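Local structure of probable glucarate dehydratase (Mycobacterium smegmatis str. MC2 155, 3VDG) at residues K176-P181 against W188-D193; K256-L261 against A285-A290; E378-P383 against V403-D408. The protein is probably an enolase-superfamily acid-sugar dehydratase, inferred to remove water from glucarate, and in this crystal binds sodium at its metal site. All blocks are in the same frame, centred on the assembly; numbering follows the deposited sequence.

Interaction 1. Residues K176-P181 against W188-D193; sequences KWAAHP and WGAALD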
ATOM      1  N   LYS A 176      27.980  -5.183  26.374  1.00 19.23           N
ATOM      2  CA  LYS A 176      27.333  -6.143  27.264  1.00 23.76           C
ATOM      3  C   LYS A 176      28.251  -6.510  28.432  1.00 25.40           C
ATOM      4  O   LYS A 176      29.476  -6.523  28.286  1.00 26.13           O
ATOM      5  CB  LYS A 176      26.940  -7.435  26.499  1.00 21.22           C
ATOM      6  CG  LYS A 176      28.125  -8.218  25.940  1.00 25.16           C
ATOM      7  CD  LYS A 176      27.718  -9.430  25.088  1.00 21.44           C
ATOM      8  CE  LYS A 176      27.011 -10.499  25.900  1.00 26.53           C
ATOM      9  NZ  LYS A 176      27.853 -11.009  27.027  1.00 30.79           N
ATOM     10  N   TRP A 177      27.657  -6.822  29.574  1.00 24.80           N
ATOM     11  CA  TRP A 177      28.401  -7.465  30.658  1.00 30.40           C
ATOM     12  C   TRP A 177      28.742  -8.871  30.278  1.00 36.97           C
ATOM     13  O   TRP A 177      28.206  -9.394  29.308  1.00 25.32           O
ATOM     14  CB  TRP A 177      27.562  -7.536  31.909  1.00 31.59           C
ATOM     15  CG  TRP A 177      27.095  -6.215  32.459  1.00 24.75           C
ATOM     16  CD1 TRP A 177      27.690  -4.958  32.317  1.00 27.41           C
ATOM     17  CD2 TRP A 177      25.921  -5.994  33.294  1.00 21.66           C
ATOM     18  NE1 TRP A 177      26.961  -4.005  32.985  1.00 28.96           N
ATOM     19  CE2 TRP A 177      25.889  -4.568  33.596  1.00 24.88           C
ATOM     20  CE3 TRP A 177      24.917  -6.810  33.792  1.00 25.05           C
ATOM     21  CZ2 TRP A 177      24.887  -4.008  34.359  1.00 25.35           C
ATOM     22  CZ3 TRP A 177      23.910  -6.231  34.566  1.00 33.35           C
ATOM     23  CH2 TRP A 177      23.900  -4.859  34.840  1.00 28.82           C
ATOM     24  N   ALA A 178      29.619  -9.511  31.050  1.00 25.26           N
ATOM     25  CA  ALA A 178      30.034 -10.875  30.762  1.00 29.75           C
ATOM     26  C   ALA A 178      28.920 -11.858  31.097  1.00 28.52           C
ATOM     27  O   ALA A 178      28.803 -12.914  30.478  1.00 35.28           O
ATOM     28  CB  ALA A 178      31.293 -11.225  31.559  1.00 38.06           C
ATOM     29  N   ALA A 179      28.107 -11.509  32.085  1.00 26.84           N
ATOM     30  CA  ALA A 179      27.140 -12.445  32.635  1.00 30.57           C
ATOM     31  C   ALA A 179      26.060 -11.657  33.309  1.00 28.19           C
ATOM     32  O   ALA A 179      26.292 -10.533  33.715  1.00 26.03           O
ATOM     33  CB  ALA A 179      27.815 -13.348  33.664  1.00 40.47           C
ATOM     34  N   HIS A 180      24.875 -12.234  33.459  1.00 25.31           N
ATOM     35  CA  HIS A 180      23.911 -11.636  34.385  1.00 26.74           C
ATOM     36  C   HIS A 180      24.429 -11.876  35.778  1.00 41.59           C
ATOM     37  O   HIS A 180      25.092 -12.886  36.011  1.00 33.09           O
ATOM     38  CB  HIS A 180      22.538 -12.275  34.235  1.00 25.26           C
ATOM     39  CG  HIS A 180      21.838 -11.894  32.946  1.00 28.76           C
ATOM     40  ND1 HIS A 180      21.111 -10.767  32.825  1.00 25.79           N
ATOM     41  CD2 HIS A 180      21.791 -12.530  31.709  1.00 28.45           C
ATOM     42  CE1 HIS A 180      20.628 -10.677  31.565  1.00 24.45           C
ATOM     43  NE2 HIS A 180      21.038 -11.761  30.887  1.00 27.33           N
ATOM     44  N   PRO A 181      24.121 -10.973  36.729  1.00 32.43           N
ATOM     45  CA  PRO A 181      24.621 -11.108  38.109  1.00 35.87           C
ATOM     46  C   PRO A 181      24.335 -12.481  38.708  1.00 37.48           C
ATOM     47  O   PRO A 181      23.183 -12.908  38.748  1.00 45.02           O
ATOM     48  CB  PRO A 181      23.840 -10.029  38.863  1.00 38.85           C
ATOM     49  CG  PRO A 181      23.647  -8.969  37.832  1.00 40.75           C
ATOM     50  CD  PRO A 181      23.361  -9.727  36.551  1.00 35.17           C
ATOM     51  N   TRP A 188      30.093 -15.182  24.794  1.00 32.50           N
ATOM     52  CA  TRP A 188      30.481 -13.958  24.095  1.00 28.26           C
ATOM     53  C   TRP A 188      31.543 -13.206  24.850  1.00 36.53           C
ATOM     54  O   TRP A 188      32.428 -12.596  24.256  1.00 30.54           O
ATOM     55  CB  TRP A 188      29.266 -13.040  23.920  1.00 30.54           C
ATOM     56  CG  TRP A 188      28.221 -13.585  22.965  1.00 31.78           C
ATOM     57  CD1 TRP A 188      27.068 -14.310  23.276  1.00 31.77           C
ATOM     58  CD2 TRP A 188      28.217 -13.465  21.504  1.00 25.33           C
ATOM     59  NE1 TRP A 188      26.377 -14.640  22.135  1.00 29.49           N
ATOM     60  CE2 TRP A 188      27.012 -14.163  21.037  1.00 27.43           C
ATOM     61  CE3 TRP A 188      29.060 -12.870  20.568  1.00 24.06           C
ATOM     62  CZ2 TRP A 188      26.691 -14.246  19.692  1.00 25.21           C
ATOM     63  CZ3 TRP A 188      28.712 -12.945  19.213  1.00 29.13           C
ATOM     64  CH2 TRP A 188      27.561 -13.624  18.788  1.00 28.15           C
ATOM     65  N   GLY A 189      31.443 -13.211  26.174  1.00 31.19           N
ATOM     66  CA  GLY A 189      32.299 -12.364  26.990  1.00 35.18           C
ATOM     67  C   GLY A 189      31.723 -10.963  27.068  1.00 43.38           C
ATOM     68  O   GLY A 189      30.714 -10.667  26.425  1.00 31.09           O
ATOM     69  N   ALA A 190      32.352 -10.105  27.864  1.00 30.92           N
ATOM     70  CA  ALA A 190      31.948  -8.704  27.991  1.00 25.28           C
ATOM     71  C   ALA A 190      32.397  -7.926  26.764  1.00 30.34           C
ATOM     72  O   ALA A 190      33.369  -8.292  26.099  1.00 27.12           O
ATOM     73  CB  ALA A 190      32.558  -8.084  29.254  1.00 27.70           C
ATOM     74  N   ALA A 191      31.676  -6.860  26.442  1.00 27.09           N
ATOM     75  CA  ALA A 191      32.147  -5.924  25.438  1.00 29.48           C
ATOM     76  C   ALA A 191      31.880  -4.565  26.016  1.00 29.46           C
ATOM     77  O   ALA A 191      30.729  -4.171  26.132  1.00 26.97           O
ATOM     78  CB  ALA A 191      31.396  -6.094  24.117  1.00 24.25           C
ATOM     79  N   LEU A 192      32.941  -3.843  26.377  1.00 27.35           N
ATOM     80  CA  LEU A 192      32.784  -2.580  27.088  1.00 25.91           C
ATOM     81  C   LEU A 192      33.676  -1.499  26.505  1.00 27.87           C
ATOM     82  O   LEU A 192      33.775  -0.416  27.062  1.00 30.15           O
ATOM     83  CB  LEU A 192      33.094  -2.767  28.586  1.00 26.32           C
ATOM     84  CG  LEU A 192      32.192  -3.789  29.281  1.00 33.14           C
ATOM     85  CD1 LEU A 192      32.756  -4.176  30.652  1.00 32.16           C
ATOM     86  CD2 LEU A 192      30.762  -3.252  29.372  1.00 27.42           C
ATOM     87  N   ASP A 193      34.309  -1.794  25.372  1.00 26.99           N
ATOM     88  CA  ASP A 193      35.212  -0.848  24.717  1.00 26.55           C
ATOM     89  C   ASP A 193      35.401  -1.298  23.271  1.00 26.18           C
ATOM     90  O   ASP A 193      34.880  -2.340  22.887  1.00 28.69           O
ATOM     91  CB  ASP A 193      36.558  -0.811  25.454  1.00 27.18           C
ATOM     92  CG  ASP A 193      37.155  -2.202  25.642  1.00 44.42           C
ATOM     93  OD1 ASP A 193      36.879  -3.109  24.822  1.00 37.56           O
ATOM     94  OD2 ASP A 193      37.908  -2.397  26.616  1.00 52.39           O
TER
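Lys176 and Ala191 form a single antiparallel bridge that pulls together the two arms of the long loop between strand 166-174 and helix 194-208. They are a hydrogen-bonded pair: Lys176 N gives a bond of 2.9 Å to Ala191 O, and Ala191 N returns one of 2.9 Å to Lys176 O. The same Lys176 O also takes a CA-H...O contact from Ala190 CA.

The lysine side chain closes the second half of the contact. Its CG sits between the backbone N and the carbonyl carbon (chi1 64°), and bends at chi3 and chi4 fold the chain back over the peptide of Gly189. NZ then donates to Gly189 O at 2.9 Å, coming from well above that carbonyl plane, and to Trp177 O at 2.8 Å, almost straight onto the oxygen. In the enolase-type barrel this loop joins the first strand to the helix that follows it, so the lysine holds together the connection of a beta-alpha unit. A salt bridge to Asp186 gives the ammonium a third partner, and the other carboxylate oxygen of Asp186 accepts from Trp188 N and Gly189 N.

Van der Waals contacts fill in around this polar centre. Lys176 CE lies 3.9 Å from Trp188 CB, the two side chains crossing at about a right angle, while the indole carries on to a cation-pi contact with Arg203. Past the bridge, Ala178 CB meets Ala190 CB at 4.1 Å, and the CD2 methyl of Leu192 rests on the carbonyl oxygen of Lys176, 3.7 Å from Lys176 O.

Interaction 2. Residues K256-L261 against A285-A290; sequences KVAAGL and APMPLA
Ala258, near the end of helix 251-260, points its CB at the turn between helix 275-284 and strand 289-291. The tight part of the contact is Ala258 against Met287, both buried, as is Leu261: Ala258 CB lies 3.8 Å from Met287 SD. Met287 already heads for the helix, and bends at chi2 (-67°) and chi3 (-71°) bring CE back to the helix end. There CE lies 3.5 Å from Ala258 O and 3.5 Å from Leu261 O. Leu268 of strand 267-269 also touches Met287, and Leu261 leans on Met226 and Val229 of helix 222-235.

The solvent side is looser. Ala285 CB, partly exposed, meets Ala258 CB at 3.8 Å, and the exposed Pro286 lays one edge of its ring near the helix, CD 4.0 Å from Ala258 CB. The chain leaves helix 251-260, passes through strand 267-269 and helix 275-284, and comes back to the first helix's C-terminal end on its way into strand 289-291, on the side where the chain enters the barrel strands. All the contacts are van der Waals ones, methyl groups, a thioether and a proline ring against one another and against carbonyl oxygens of the helix end, so the fit depends on shape and burial rather than on directed bonds.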
ATOM      1  N   LYS A 256      27.865  16.926  16.167  1.00 28.00           N
ATOM      2  CA  LYS A 256      29.299  16.660  16.297  1.00 28.89           C
ATOM      3  C   LYS A 256      29.645  15.210  15.971  1.00 35.93           C
ATOM      4  O   LYS A 256      30.659  14.923  15.324  1.00 29.14           O
ATOM      5  CB  LYS A 256      29.790  17.007  17.710  1.00 29.01           C
ATOM      6  CG  LYS A 256      29.814  18.503  17.970  1.00 43.49           C
ATOM      7  CD  LYS A 256      29.974  18.802  19.453  1.00 61.25           C
ATOM      8  CE  LYS A 256      29.730  20.273  19.743  1.00 85.09           C
ATOM      9  NZ  LYS A 256      29.658  20.508  21.208  1.00 67.38           N
ATOM     10  N   VAL A 257      28.818  14.288  16.447  1.00 24.42           N
ATOM     11  CA  VAL A 257      29.039  12.879  16.147  1.00 22.98           C
ATOM     12  C   VAL A 257      28.950  12.657  14.637  1.00 21.64           C
ATOM     13  O   VAL A 257      29.817  12.014  14.039  1.00 26.36           O
ATOM     14  CB  VAL A 257      28.023  11.961  16.870  1.00 32.81           C
ATOM     15  CG1 VAL A 257      28.208  10.511  16.419  1.00 20.30           C
ATOM     16  CG2 VAL A 257      28.206  12.075  18.382  1.00 24.54           C
ATOM     17  N   ALA A 258      27.900  13.199  14.019  1.00 23.52           N
ATOM     18  CA  ALA A 258      27.710  13.040  12.573  1.00 28.85           C
ATOM     19  C   ALA A 258      28.893  13.612  11.775  1.00 34.86           C
ATOM     20  O   ALA A 258      29.390  12.981  10.826  1.00 29.74           O
ATOM     21  CB  ALA A 258      26.389  13.664  12.130  1.00 23.27           C
ATOM     22  N   ALA A 259      29.352  14.798  12.159  1.00 30.94           N
ATOM     23  CA  ALA A 259      30.480  15.418  11.461  1.00 35.39           C
ATOM     24  C   ALA A 259      31.706  14.545  11.616  1.00 29.28           C
ATOM     25  O   ALA A 259      32.422  14.293  10.654  1.00 34.62           O
ATOM     26  CB  ALA A 259      30.749  16.827  11.985  1.00 34.46           C
ATOM     27  N   GLY A 260      31.921  14.038  12.825  1.00 27.12           N
ATOM     28  CA  GLY A 260      33.061  13.190  13.098  1.00 32.18           C
ATOM     29  C   GLY A 260      33.001  11.846  12.411  1.00 40.91           C
ATOM     30  O   GLY A 260      34.024  11.217  12.203  1.00 29.58           O
ATOM     31  N   LEU A 261      31.807  11.383  12.059  1.00 31.84           N
ATOM     32  CA  LEU A 261      31.699  10.090  11.380  1.00 25.06           C
ATOM     33  C   LEU A 261      31.342  10.236   9.892  1.00 30.16           C
ATOM     34  O   LEU A 261      30.910   9.269   9.242  1.00 30.33           O
ATOM     35  CB  LEU A 261      30.703   9.172  12.106  1.00 26.68           C
ATOM     36  CG  LEU A 261      31.116   8.700  13.507  1.00 26.88           C
ATOM     37  CD1 LEU A 261      29.985   7.903  14.153  1.00 24.49           C
ATOM     38  CD2 LEU A 261      32.406   7.892  13.462  1.00 29.44           C
ATOM     39  N   ALA A 285      23.731  16.876   9.240  1.00 26.41           N
ATOM     40  CA  ALA A 285      24.351  15.559   9.130  1.00 26.97           C
ATOM     41  C   ALA A 285      24.630  15.182   7.668  1.00 28.69           C
ATOM     42  O   ALA A 285      23.763  15.317   6.808  1.00 32.78           O
ATOM     43  CB  ALA A 285      23.478  14.500   9.794  1.00 26.50           C
ATOM     44  N   PRO A 286      25.854  14.728   7.388  1.00 31.51           N
ATOM     45  CA  PRO A 286      26.211  14.354   6.017  1.00 34.76           C
ATOM     46  C   PRO A 286      25.621  12.993   5.626  1.00 38.83           C
ATOM     47  O   PRO A 286      25.353  12.765   4.456  1.00 35.34           O
ATOM     48  CB  PRO A 286      27.745  14.322   6.038  1.00 31.24           C
ATOM     49  CG  PRO A 286      28.108  14.111   7.474  1.00 35.48           C
ATOM     50  CD  PRO A 286      27.011  14.730   8.300  1.00 27.34           C
ATOM     51  N   MET A 287      25.395  12.101   6.588  1.00 25.74           N
ATOM     52  CA  MET A 287      24.712  10.838   6.270  1.00 28.73           C
ATOM     53  C   MET A 287      23.217  10.950   6.572  1.00 27.13           C
ATOM     54  O   MET A 287      22.783  11.818   7.336  1.00 25.67           O
ATOM     55  CB  MET A 287      25.338   9.641   7.012  1.00 24.91           C
ATOM     56  CG  MET A 287      25.091   9.599   8.528  1.00 28.41           C
ATOM     57  SD  MET A 287      25.892  10.909   9.510  1.00 31.27           S
ATOM     58  CE  MET A 287      27.605  10.384   9.379  1.00 26.44           C
ATOM     59  N   PRO A 288      22.411  10.069   5.970  1.00 25.38           N
ATOM     60  CA  PRO A 288      20.970  10.089   6.230  1.00 21.53           C
ATOM     61  C   PRO A 288      20.673   9.734   7.692  1.00 19.91           C
ATOM     62  O   PRO A 288      21.401   8.923   8.276  1.00 20.95           O
ATOM     63  CB  PRO A 288      20.430   8.947   5.335  1.00 25.23           C
ATOM     64  CG  PRO A 288      21.516   8.622   4.377  1.00 32.97           C
ATOM     65  CD  PRO A 288      22.810   9.011   5.023  1.00 30.09           C
ATOM     66  N   LEU A 289      19.628  10.335   8.272  1.00 19.22           N
ATOM     67  CA  LEU A 289      19.134   9.906   9.575  1.00 19.89           C
ATOM     68  C   LEU A 289      18.033   8.880   9.371  1.00 20.75           C
ATOM     69  O   LEU A 289      17.194   9.029   8.476  1.00 22.10           O
ATOM     70  CB  LEU A 289      18.545  11.084  10.363  1.00 20.37           C
ATOM     71  CG  LEU A 289      19.530  12.210  10.715  1.00 23.10           C
ATOM     72  CD1 LEU A 289      18.890  13.069  11.804  1.00 18.72           C
ATOM     73  CD2 LEU A 289      20.844  11.599  11.201  1.00 21.92           C
ATOM     74  N   ALA A 290      18.040   7.854  10.212  1.00 19.09           N
ATOM     75  CA  ALA A 290      17.012   6.821  10.212  1.00 18.94           C
ATOM     76  C   ALA A 290      16.279   6.852  11.541  1.00 21.44           C
ATOM     77  O   ALA A 290      16.797   7.372  12.525  1.00 21.45           O
ATOM     78  CB  ALA A 290      17.657   5.460  10.019  1.00 15.71           C
TER

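Interaction 3. Residues E378-P383 against V403-D408; sequences EDVVAP and VEIDED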
ATOM      1  N   GLU A 378      17.344 -20.560  21.208  1.00 24.17           N
ATOM      2  CA  GLU A 378      16.127 -21.370  21.360  1.00 24.38           C
ATOM      3  C   GLU A 378      15.116 -20.940  20.292  1.00 26.42           C
ATOM      4  O   GLU A 378      15.246 -19.862  19.705  1.00 26.93           O
ATOM      5  CB  GLU A 378      15.528 -21.193  22.764  1.00 21.80           C
ATOM      6  CG  GLU A 378      16.429 -21.745  23.886  1.00 29.38           C
ATOM      7  CD  GLU A 378      16.207 -21.088  25.250  1.00 45.65           C
ATOM      8  OE1 GLU A 378      16.495 -19.875  25.401  1.00 40.03           O
ATOM      9  OE2 GLU A 378      15.762 -21.790  26.188  1.00 32.91           O
ATOM     10  N   ASP A 379      14.122 -21.782  20.023  1.00 26.56           N
ATOM     11  CA  ASP A 379      13.106 -21.445  19.022  1.00 28.90           C
ATOM     12  C   ASP A 379      11.867 -22.301  19.230  1.00 28.52           C
ATOM     13  O   ASP A 379      11.909 -23.308  19.966  1.00 28.53           O
ATOM     14  CB  ASP A 379      13.655 -21.609  17.597  1.00 25.46           C
ATOM     15  CG  ASP A 379      12.891 -20.755  16.565  1.00 29.22           C
ATOM     16  OD1 ASP A 379      11.820 -20.198  16.884  1.00 24.19           O
ATOM     17  OD2 ASP A 379      13.356 -20.645  15.426  1.00 28.65           O
ATOM     18  N   VAL A 380      10.762 -21.887  18.619  1.00 22.70           N
ATOM     19  CA  VAL A 380       9.493 -22.620  18.733  1.00 20.72           C
ATOM     20  C   VAL A 380       9.087 -23.333  17.445  1.00 24.22           C
ATOM     21  O   VAL A 380       8.094 -24.073  17.433  1.00 25.88           O
ATOM     22  CB  VAL A 380       8.312 -21.716  19.160  1.00 26.51           C
ATOM     23  CG1 VAL A 380       8.514 -21.188  20.576  1.00 30.49           C
ATOM     24  CG2 VAL A 380       8.130 -20.572  18.178  1.00 20.28           C
ATOM     25  N   VAL A 381       9.832 -23.105  16.367  1.00 25.48           N
ATOM     26  CA  VAL A 381       9.536 -23.756  15.089  1.00 30.04           C
ATOM     27  C   VAL A 381      10.546 -24.846  14.770  1.00 32.25           C
ATOM     28  O   VAL A 381      11.672 -24.831  15.261  1.00 24.62           O
ATOM     29  CB  VAL A 381       9.461 -22.754  13.905  1.00 24.64           C
ATOM     30  CG1 VAL A 381       8.425 -21.680  14.206  1.00 25.29           C
ATOM     31  CG2 VAL A 381      10.830 -22.137  13.600  1.00 23.72           C
ATOM     32  N   ALA A 382      10.137 -25.809  13.955  1.00 28.76           N
ATOM     33  CA  ALA A 382      11.054 -26.863  13.543  1.00 29.34           C
ATOM     34  C   ALA A 382      12.202 -26.252  12.733  1.00 31.87           C
ATOM     35  O   ALA A 382      12.001 -25.284  12.006  1.00 29.71           O
ATOM     36  CB  ALA A 382      10.316 -27.925  12.742  1.00 31.98           C
ATOM     37  N   PRO A 383      13.417 -26.805  12.866  1.00 31.28           N
ATOM     38  CA  PRO A 383      14.580 -26.162  12.247  1.00 26.09           C
ATOM     39  C   PRO A 383      14.665 -26.456  10.753  1.00 36.70           C
ATOM     40  O   PRO A 383      13.938 -27.312  10.237  1.00 35.57           O
ATOM     41  CB  PRO A 383      15.766 -26.808  12.979  1.00 32.63           C
ATOM     42  CG  PRO A 383      15.247 -28.162  13.385  1.00 37.69           C
ATOM     43  CD  PRO A 383      13.789 -27.955  13.718  1.00 35.90           C
ATOM     44  N   VAL A 403       7.332 -22.101   8.022  1.00 24.44           N
ATOM     45  CA  VAL A 403       7.838 -22.700   9.260  1.00 21.80           C
ATOM     46  C   VAL A 403       6.647 -23.324   9.974  1.00 23.75           C
ATOM     47  O   VAL A 403       5.511 -22.882   9.772  1.00 23.08           O
ATOM     48  CB  VAL A 403       8.518 -21.664  10.188  1.00 22.73           C
ATOM     49  CG1 VAL A 403       9.813 -21.163   9.561  1.00 23.56           C
ATOM     50  CG2 VAL A 403       7.581 -20.493  10.466  1.00 23.87           C
ATOM     51  N   GLU A 404       6.898 -24.341  10.802  1.00 25.57           N
ATOM     52  CA  GLU A 404       5.826 -25.019  11.562  1.00 26.88           C
ATOM     53  C   GLU A 404       6.218 -25.178  13.021  1.00 24.73           C
ATOM     54  O   GLU A 404       7.394 -25.334  13.334  1.00 26.41           O
ATOM     55  CB  GLU A 404       5.531 -26.412  10.981  1.00 32.11           C
ATOM     56  CG  GLU A 404       5.038 -26.405   9.539  1.00 53.16           C
ATOM     57  CD  GLU A 404       4.468 -27.746   9.093  1.00 96.59           C
ATOM     58  OE1 GLU A 404       4.234 -28.633   9.946  1.00 53.40           O
ATOM     59  OE2 GLU A 404       4.242 -27.917   7.877  1.00 59.88           O
ATOM     60  N   ILE A 405       5.226 -25.158  13.905  1.00 24.44           N
ATOM     61  CA  ILE A 405       5.492 -25.264  15.339  1.00 26.63           C
ATOM     62  C   ILE A 405       6.079 -26.628  15.665  1.00 36.83           C
ATOM     63  O   ILE A 405       5.666 -27.651  15.105  1.00 28.97           O
ATOM     64  CB  ILE A 405       4.212 -25.081  16.169  1.00 28.60           C
ATOM     65  CG1 ILE A 405       3.772 -23.615  16.177  1.00 28.51           C
ATOM     66  CG2 ILE A 405       4.428 -25.546  17.613  1.00 32.56           C
ATOM     67  CD1 ILE A 405       4.748 -22.708  16.882  1.00 23.86           C
ATOM     68  N   ASP A 406       7.067 -26.622  16.547  1.00 27.20           N
ATOM     69  CA  ASP A 406       7.569 -27.830  17.193  1.00 25.88           C
ATOM     70  C   ASP A 406       6.898 -27.820  18.560  1.00 30.28           C
ATOM     71  O   ASP A 406       7.249 -27.010  19.429  1.00 25.52           O
ATOM     72  CB  ASP A 406       9.088 -27.734  17.288  1.00 25.52           C
ATOM     73  CG  ASP A 406       9.711 -28.841  18.131  1.00 49.30           C
ATOM     74  OD1 ASP A 406       9.015 -29.468  18.959  1.00 40.07           O
ATOM     75  OD2 ASP A 406      10.925 -29.060  17.981  1.00 33.20           O
ATOM     76  N   GLU A 407       5.889 -28.675  18.745  1.00 26.74           N
ATOM     77  CA  GLU A 407       5.058 -28.590  19.953  1.00 27.40           C
ATOM     78  C   GLU A 407       5.873 -28.841  21.244  1.00 27.46           C
ATOM     79  O   GLU A 407       5.557 -28.285  22.302  1.00 29.62           O
ATOM     80  CB  GLU A 407       3.832 -29.517  19.874  1.00 28.50           C
ATOM     81  CG  GLU A 407       2.752 -29.091  18.866  1.00 35.78           C
ATOM     82  CD  GLU A 407       1.902 -27.876  19.286  1.00 52.83           C
ATOM     83  OE1 GLU A 407       1.972 -27.404  20.447  1.00 38.97           O
ATOM     84  OE2 GLU A 407       1.125 -27.376  18.441  1.00 35.38           O
ATOM     85  N   ASP A 408       6.915 -29.661  21.154  1.00 24.77           N
ATOM     86  CA  ASP A 408       7.737 -29.928  22.334  1.00 34.37           C
ATOM     87  C   ASP A 408       8.568 -28.708  22.692  1.00 31.27           C
ATOM     88  O   ASP A 408       8.743 -28.394  23.870  1.00 31.80           O
ATOM     89  CB  ASP A 408       8.665 -31.123  22.107  1.00 36.03           C
ATOM     90  CG  ASP A 408       7.919 -32.450  22.119  1.00 54.46           C
ATOM     91  OD1 ASP A 408       6.806 -32.534  22.688  1.00 38.37           O
ATOM     92  OD2 ASP A 408       8.448 -33.411  21.546  1.00 44.74           O
TER
HETATM   93  O   HOH W   1      12.423 -26.415  17.385  1.00 48.86           O
HETATM   94  O   HOH W   2       9.630 -25.103  10.555  1.00 30.23           O
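Two backbone hydrogen bonds join Val380-Ala382 to Glu404-Asp406 around a single bridge between Val381 and Ile405. Asp406 N donates to Val380 O at 2.9 Å with a nearly straight N-H (171°). Ala382 N gives the other bond, 2.9 Å to Glu404 O. Each carbonyl also receives a CA-H...O contact, Ile405 CA on Val380 O and Val381 CA on Glu404 O.

Two waters extend the polar link. One donates both to Val381 O and to Asp406 OD2. The other donates to Ala382 O and accepts from Glu404 N at 2.8 Å, standing in for a direct bond between the two segments. Asp406 has a second job as N-cap of helix 407-420: a chi1 of 171° swings the carboxylate away from its own N, to the helix start, where OD1 accepts from Ala409 N and, weakly, from Asp408 N. Its OD2 is the oxygen that takes the bridging water.

Outside this lies the packing. Val381 and Val403 cross obliquely, their CB atoms 4.0 Å apart, with Val381 CG1 also close to Val403 CG2. Val380 CG2 approaches Ile405 CD1 at 4.2 Å, and the same CD1 lies 3.7 Å from Val380 O. Ile350 of helix 349-360 covers Val380, Val381 and Ile405, while Val60 of strand 55-65 touches Val380 and Ile405. The contact therefore wedges between a barrel helix and the three-stranded antiparallel sheet formed by the N-terminal part of the chain, as expected in the enolase fold, where the capping domain is built from both chain ends and sits against the barrel.

Overall arrangement
The three contacts follow one another along the chain and none touches another. Interaction 1 is about 28 Å from interaction 2 and about 29 Å from interaction 3, centre to centre, with nearest atoms about 14 and 11 Å apart. Interactions 2 and 3 lie on opposite sides of the chain's centre, their centres about 41 Å apart. A sodium ion, held by Asp244, Glu269 and Asn292, marks the metal site; the side chain of Met287 is about 14 Å from the bound sodium ion. Interaction 2 leads into strand 289-291, which runs on to the metal ligand Asn292; interaction 1 belongs to a loop after the first barrel strand, and interaction 3 to the junction with the capping domain.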